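Local coordinates for plasmodesmata-located protein 8 (Arabidopsis thaliana, PDB 6GRF) that probably modulates cell-to-cell trafficking, as a plasmodesmata-located plant membrane protein with an ectodomain of two DUF26 domains, at residues Arg28-Ser33 with Phe47-Asp52; Thr22-Asn27 with Leu107-Asn112. One frame throughout, in Å; residues are numbered along the deposited sequence. Where two conformers were deposited one is given.

Helix 23-39 of the first DUF26 domain supplies one side of both contacts, and the same five-stranded antiparallel sheet supplies the other. Contact 1 sets the helix against strand 44-49 at one edge of the sheet, whereas contact 2 sets its first turn against the end of the inner strand 105-110; their centres lie about 6 Å apart. They join directly where Arg28 NE meets Tyr109 OH at 2.9 Å, a probable hydrogen bond, and where Phe31 CE2 packs on Tyr109 CB at 3.6 Å. The N-linked sugar sits on the loop after strand 44-49, with the side chain of Thr111 in contact 2 about 13 Å from it between nearest atoms.

Contact 1 of 2, residues Arg28-Ser33 with Phe47-Asp52; sequences RDTFLS and FAVGND. With NAG (2-acetamido-2-deoxy-beta-D-glucopyranose), chain D.
Phe31 reaches from helix 23-39 to strand 44-49 and meets Phe47 and Val49 there. Its CB lies 4.4 Å from Val49 CG2, a loose apolar contact. From CB the ring is carried anti to the backbone N (chi1 163°), which takes it off the helix flank and down to the sheet. There CD1 meets Phe47 CB at 3.8 Å, with that CB in the plane of the Phe31 ring, at its edge. One atom further on, CE1 approaches Phe47 CD2, also at 3.8 Å. The two rings are steeply inclined, their planes at 81° and their centroids 5.8 Å apart, in an oblique pairing. At its tip, CZ packs against Arg108 O, and the side chain also touches Val62.

Val49 points its CB at the helix and brings CG2 to 4.2 Å from Thr30 CG2. In Thr30 this methyl stands anti to the backbone N, while OG1 turns back to bond Ser26 O one helical turn earlier; the threonine thus offers carbon to the strand and keeps its hydroxyl for the helix. No hydrogen bond crosses between the segments; the side chains meet through carbon.

Beyond the strand the chain leaves the helix, and Asn51 carries N-acetylglucosamine through a covalent ND2-C1 bond, the mark of N-glycosylation. The axes of helix segment 28-33 and strand segment 47-49 run roughly antiparallel, at 152°, an alpha-on-beta packing in which the first helix of a DUF26 (Gnk2-like) domain lies over an edge strand.

Contact 2 of 2, residues Thr22-Asn27 with Leu107-Asn112; sequences TPFESN and LRYETN
Phe24 and Thr111 meet in a purely apolar way: the threonine methyl CG2 comes to 3.4 Å from Phe24 CE2 and sits obliquely to the ring, 4.0 Å from CZ. The phenylalanine stands anti to the backbone N (chi1 -180°), extending its ring from the helix toward the strand end, and the two side chains cross at about a right angle. Thr111 was modelled in two conformers and these distances belong to one of them, so the short approach is doubtful.

A second apolar contact joins the aromatic residues. Tyr109 CE1 lies 4.3 Å from Phe24 CZ, near the plane of the phenylalanine ring and at its edge.

No hydrogen bond crosses between the segments; among side chains, Arg108 NE donates to Glu110 OE1 at 3.1 Å in a salt bridge with a fairly straight N-H...O angle of 165°. The carboxylate oxygen lies in the guanidinium plane but is itself met from above the carboxylate plane. Tyr109 is buried, and its OH is hydrogen-bonded to Arg28 NE and Ser95 O.

Phe24 lies between the first turn of helix 23-39 and the end of strand 105-110, with Val62 of strand 62-68 touching it and Tyr96 set edge-to-face against it, while Tyr109 also touches Ile88 of helix 74-91.

Contact 1 of 2, residues Arg28-Ser33 with Phe47-Asp52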
loop_
_atom_site.group_PDB
_atom_site.type_symbol
_atom_site.label_atom_id
_atom_site.label_comp_id
_atom_site.label_asym_id
_atom_site.label_seq_id
_atom_site.Cartn_x
_atom_site.Cartn_y
_atom_site.Cartn_z
ATOM N N ARG A 28 15.498 13.827 -1.647
ATOM C CA ARG A 28 14.943 12.576 -2.121
ATOM C C ARG A 28 15.967 11.456 -1.922
ATOM O O ARG A 28 15.607 10.420 -1.391
ATOM C CB ARG A 28 14.518 12.694 -3.584
ATOM C CG ARG A 28 13.942 11.418 -4.173
ATOM C CD ARG A 28 13.548 11.633 -5.616
ATOM N NE ARG A 28 13.237 10.374 -6.268
ATOM C CZ ARG A 28 14.148 9.490 -6.642
ATOM N NH1 ARG A 28 15.432 9.774 -6.481
ATOM N NH2 ARG A 28 13.770 8.334 -7.170
ATOM N N ASP A 29 17.225 11.668 -2.322
ATOM C CA ASP A 29 18.254 10.618 -2.187
ATOM C C ASP A 29 18.416 10.236 -0.712
ATOM O O ASP A 29 18.525 9.062 -0.385
ATOM C CB ASP A 29 19.635 11.036 -2.708
ATOM C CG ASP A 29 19.774 11.070 -4.219
ATOM O OD1 ASP A 29 18.896 10.511 -4.906
ATOM O OD2 ASP A 29 20.776 11.664 -4.703
ATOM N N THR A 30 18.482 11.253 0.151
ATOM C CA THR A 30 18.679 11.087 1.581
ATOM C C THR A 30 17.523 10.266 2.159
ATOM O O THR A 30 17.736 9.353 2.972
ATOM C CB THR A 30 18.772 12.448 2.281
ATOM O OG1 THR A 30 19.944 13.094 1.791
ATOM C CG2 THR A 30 18.829 12.343 3.789
ATOM N N PHE A 31 16.302 10.621 1.742
ATOM C CA PHE A 31 15.121 9.898 2.127
ATOM C C PHE A 31 15.265 8.415 1.756
ATOM O O PHE A 31 15.119 7.570 2.618
ATOM C CB PHE A 31 13.879 10.484 1.465
ATOM C CG PHE A 31 12.693 9.555 1.489
ATOM C CD1 PHE A 31 11.983 9.353 2.657
ATOM C CD2 PHE A 31 12.300 8.877 0.348
ATOM C CE1 PHE A 31 10.897 8.490 2.682
ATOM C CE2 PHE A 31 11.212 8.016 0.375
ATOM C CZ PHE A 31 10.511 7.832 1.540
ATOM N N LEU A 32 15.557 8.115 0.483
ATOM C CA LEU A 32 15.586 6.713 -0.007
ATOM C C LEU A 32 16.689 5.931 0.712
ATOM O O LEU A 32 16.507 4.794 1.081
ATOM C CB LEU A 32 15.785 6.685 -1.523
ATOM C CG LEU A 32 14.621 7.244 -2.345
ATOM C CD1 LEU A 32 14.986 7.286 -3.818
ATOM C CD2 LEU A 32 13.348 6.430 -2.141
ATOM N N SER A 33 17.830 6.582 0.923
ATOM C CA SER A 33 18.915 6.026 1.686
ATOM C C SER A 33 18.451 5.654 3.110
ATOM O O SER A 33 18.852 4.626 3.634
ATOM C CB SER A 33 20.066 6.994 1.697
ATOM O OG SER A 33 21.048 6.565 2.613
ATOM N N PHE A 47 9.260 9.511 7.501
ATOM C CA PHE A 47 10.398 10.413 7.385
ATOM C C PHE A 47 9.970 11.795 6.884
ATOM O O PHE A 47 9.064 11.928 6.096
ATOM C CB PHE A 47 11.448 9.856 6.429
ATOM C CG PHE A 47 11.920 8.473 6.771
ATOM C CD1 PHE A 47 13.050 8.280 7.543
ATOM C CD2 PHE A 47 11.222 7.364 6.319
ATOM C CE1 PHE A 47 13.477 6.996 7.853
ATOM C CE2 PHE A 47 11.655 6.084 6.626
ATOM C CZ PHE A 47 12.784 5.903 7.386
ATOM N N ALA A 48 10.675 12.821 7.370
ATOM C CA ALA A 48 10.651 14.149 6.787
ATOM C C ALA A 48 12.105 14.613 6.635
ATOM O O ALA A 48 12.862 14.543 7.592
ATOM C CB ALA A 48 9.857 15.084 7.659
ATOM N N VAL A 49 12.495 14.981 5.415
ATOM C CA VAL A 49 13.788 15.605 5.172
ATOM C C VAL A 49 13.542 17.014 4.641
ATOM O O VAL A 49 12.944 17.175 3.591
ATOM C CB VAL A 49 14.658 14.820 4.174
ATOM C CG1 VAL A 49 16.003 15.505 3.984
ATOM C CG2 VAL A 49 14.843 13.371 4.590
ATOM N N GLY A 50 14.026 18.007 5.384
ATOM C CA GLY A 50 14.165 19.362 4.895
ATOM C C GLY A 50 13.009 20.261 5.285
ATOM O O GLY A 50 12.270 20.016 6.241
ATOM N N ASN A 51 12.844 21.296 4.467
ATOM C CA ASN A 51 12.331 22.566 4.893
ATOM C C ASN A 51 11.400 23.105 3.797
ATOM O O ASN A 51 11.653 22.926 2.597
ATOM C CB ASN A 51 13.516 23.481 5.229
ATOM C CG ASN A 51 13.101 24.871 5.645
ATOM O OD1 ASN A 51 13.399 25.843 4.954
ATOM N ND2 ASN A 51 12.417 24.965 6.773
ATOM N N ASP A 52 10.330 23.780 4.233
ATOM C CA ASP A 52 9.174 24.131 3.407
ATOM C C ASP A 52 9.585 25.118 2.302
ATOM O O ASP A 52 10.237 26.126 2.585
ATOM C CB ASP A 52 8.072 24.704 4.301
ATOM C CG ASP A 52 6.730 24.887 3.617
ATOM O OD1 ASP A 52 5.778 25.302 4.314
ATOM O OD2 ASP A 52 6.645 24.612 2.401
HETATM C C1 NAG D . 11.927 26.220 7.291
HETATM C C2 NAG D . 11.263 26.206 8.666
HETATM C C3 NAG D . 10.396 27.463 8.798
HETATM C C4 NAG D . 11.094 28.733 8.275
HETATM C C5 NAG D . 11.855 28.537 6.958
HETATM C C6 NAG D . 12.687 29.753 6.551
HETATM C C7 NAG D . 11.055 23.805 9.218
HETATM C C8 NAG D . 10.109 22.649 9.363
HETATM N N2 NAG D . 10.493 24.979 8.872
HETATM O O3 NAG D . 10.028 27.645 10.174
HETATM O O4 NAG D . 10.104 29.747 8.069
HETATM O O5 NAG D . 12.711 27.400 7.077
HETATM O O6 NAG D . 12.978 29.688 5.151
HETATM O O7 NAG D . 12.260 23.653 9.398
#

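Contact 2 of 2, residues Thr22-Asn27 with Leu107-Asn112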
loop_
_atom_site.group_PDB
_atom_site.type_symbol
_atom_site.label_atom_id
_atom_site.label_comp_id
_atom_site.label_asym_id
_atom_site.label_seq_id
_atom_site.Cartn_x
_atom_site.Cartn_y
_atom_site.Cartn_z
ATOM N N THR A 22 19.321 19.918 -7.574
ATOM C CA THR A 22 18.517 20.772 -6.733
ATOM C C THR A 22 18.496 20.182 -5.327
ATOM O O THR A 22 18.745 18.995 -5.143
ATOM C CB THR A 22 17.110 20.950 -7.315
ATOM O OG1 THR A 22 16.518 19.661 -7.503
ATOM C CG2 THR A 22 17.126 21.723 -8.617
ATOM N N PRO A 23 18.262 21.008 -4.287
ATOM C CA PRO A 23 18.048 20.496 -2.935
ATOM C C PRO A 23 17.006 19.369 -2.833
ATOM O O PRO A 23 17.197 18.449 -2.058
ATOM C CB PRO A 23 17.585 21.743 -2.173
ATOM C CG PRO A 23 18.299 22.881 -2.878
ATOM C CD PRO A 23 18.298 22.479 -4.336
ATOM N N PHE A 24 15.932 19.436 -3.627
ATOM C CA PHE A 24 14.939 18.386 -3.598
ATOM C C PHE A 24 15.550 17.047 -4.041
ATOM O O PHE A 24 15.272 16.020 -3.415
ATOM C CB PHE A 24 13.701 18.717 -4.427
ATOM C CG PHE A 24 12.692 17.598 -4.362
ATOM C CD1 PHE A 24 12.712 16.569 -5.294
ATOM C CD2 PHE A 24 11.790 17.519 -3.315
ATOM C CE1 PHE A 24 11.809 15.518 -5.208
ATOM C CE2 PHE A 24 10.884 16.471 -3.233
ATOM C CZ PHE A 24 10.897 15.469 -4.177
ATOM N N GLU A 25 16.359 17.042 -5.109
ATOM C CA GLU A 25 16.994 15.799 -5.559
ATOM C C GLU A 25 17.808 15.205 -4.400
ATOM O O GLU A 25 17.728 14.006 -4.137
ATOM C CB GLU A 25 17.877 16.004 -6.795
ATOM C CG GLU A 25 18.429 14.698 -7.360
ATOM C CD GLU A 25 19.217 14.783 -8.662
ATOM O OE1 GLU A 25 19.966 15.761 -8.839
ATOM O OE2 GLU A 25 19.095 13.853 -9.495
ATOM N N SER A 26 18.587 16.053 -3.718
ATOM C CA SER A 26 19.409 15.653 -2.562
ATOM C C SER A 26 18.534 15.077 -1.447
ATOM O O SER A 26 18.884 14.076 -0.823
ATOM C CB SER A 26 20.212 16.815 -2.031
ATOM O OG SER A 26 21.168 17.237 -2.984
ATOM N N ASN A 27 17.413 15.752 -1.183
ATOM C CA ASN A 27 16.514 15.401 -0.088
ATOM C C ASN A 27 15.859 14.037 -0.378
ATOM O O ASN A 27 15.699 13.205 0.523
ATOM C CB ASN A 27 15.505 16.524 0.175
ATOM C CG ASN A 27 16.131 17.730 0.852
ATOM O OD1 ASN A 27 17.225 17.635 1.397
ATOM N ND2 ASN A 27 15.428 18.851 0.850
ATOM N N LEU A 107 6.160 1.776 -0.894
ATOM C CA LEU A 107 7.053 2.920 -0.719
ATOM C C LEU A 107 6.377 4.165 -1.288
ATOM O O LEU A 107 5.837 4.118 -2.377
ATOM C CB LEU A 107 8.349 2.616 -1.463
ATOM C CG LEU A 107 9.411 3.706 -1.408
ATOM C CD1 LEU A 107 9.884 3.927 0.024
ATOM C CD2 LEU A 107 10.571 3.342 -2.303
ATOM N N ARG A 108 6.447 5.281 -0.556
ATOM C CA ARG A 108 5.793 6.520 -0.976
ATOM C C ARG A 108 6.612 7.732 -0.519
ATOM O O ARG A 108 7.108 7.773 0.597
ATOM C CB ARG A 108 4.390 6.614 -0.374
ATOM C CG ARG A 108 3.574 7.801 -0.858
ATOM C CD ARG A 108 2.186 7.842 -0.240
ATOM N NE ARG A 108 1.426 8.999 -0.689
ATOM C CZ ARG A 108 0.291 9.427 -0.134
ATOM N NH1 ARG A 108 -0.340 8.693 0.770
ATOM N NH2 ARG A 108 -0.202 10.608 -0.476
ATOM N N TYR A 109 6.678 8.740 -1.385
ATOM C CA TYR A 109 7.187 10.035 -0.995
ATOM C C TYR A 109 6.470 11.130 -1.788
ATOM O O TYR A 109 6.002 10.903 -2.892
ATOM C CB TYR A 109 8.704 10.079 -1.181
ATOM C CG TYR A 109 9.141 10.142 -2.622
ATOM C CD1 TYR A 109 9.152 11.354 -3.298
ATOM C CD2 TYR A 109 9.563 9.009 -3.301
ATOM C CE1 TYR A 109 9.544 11.439 -4.620
ATOM C CE2 TYR A 109 9.966 9.079 -4.629
ATOM C CZ TYR A 109 9.944 10.297 -5.288
ATOM O OH TYR A 109 10.329 10.424 -6.590
ATOM N N GLU A 110 6.395 12.321 -1.186
ATOM C CA GLU A 110 5.836 13.505 -1.827
ATOM C C GLU A 110 6.501 14.760 -1.246
ATOM O O GLU A 110 7.224 14.688 -0.247
ATOM C CB GLU A 110 4.328 13.628 -1.592
ATOM C CG GLU A 110 3.606 12.322 -1.347
ATOM C CD GLU A 110 2.387 12.119 -2.224
ATOM O OE1 GLU A 110 2.295 11.044 -2.875
ATOM O OE2 GLU A 110 1.535 13.035 -2.245
ATOM N N THR A 111 6.166 15.907 -1.844
ATOM C CA THR A 111 6.599 17.233 -1.418
ATOM C C THR A 111 5.613 17.829 -0.406
ATOM O O THR A 111 5.884 18.853 0.185
ATOM C CB THR A 111 6.697 18.199 -2.606
ATOM O OG1 THR A 111 5.407 18.282 -3.214
ATOM C CG2 THR A 111 7.725 17.778 -3.631
ATOM N N ASN A 112 4.440 17.209 -0.252
ATOM C CA ASN A 112 3.423 17.670 0.712
ATOM C C ASN A 112 3.397 16.694 1.894
ATOM O O ASN A 112 3.653 15.503 1.737
ATOM C CB ASN A 112 2.018 17.788 0.108
ATOM C CG ASN A 112 2.006 18.020 -1.391
ATOM O OD1 ASN A 112 2.331 19.113 -1.864
ATOM N ND2 ASN A 112 1.638 16.990 -2.144
#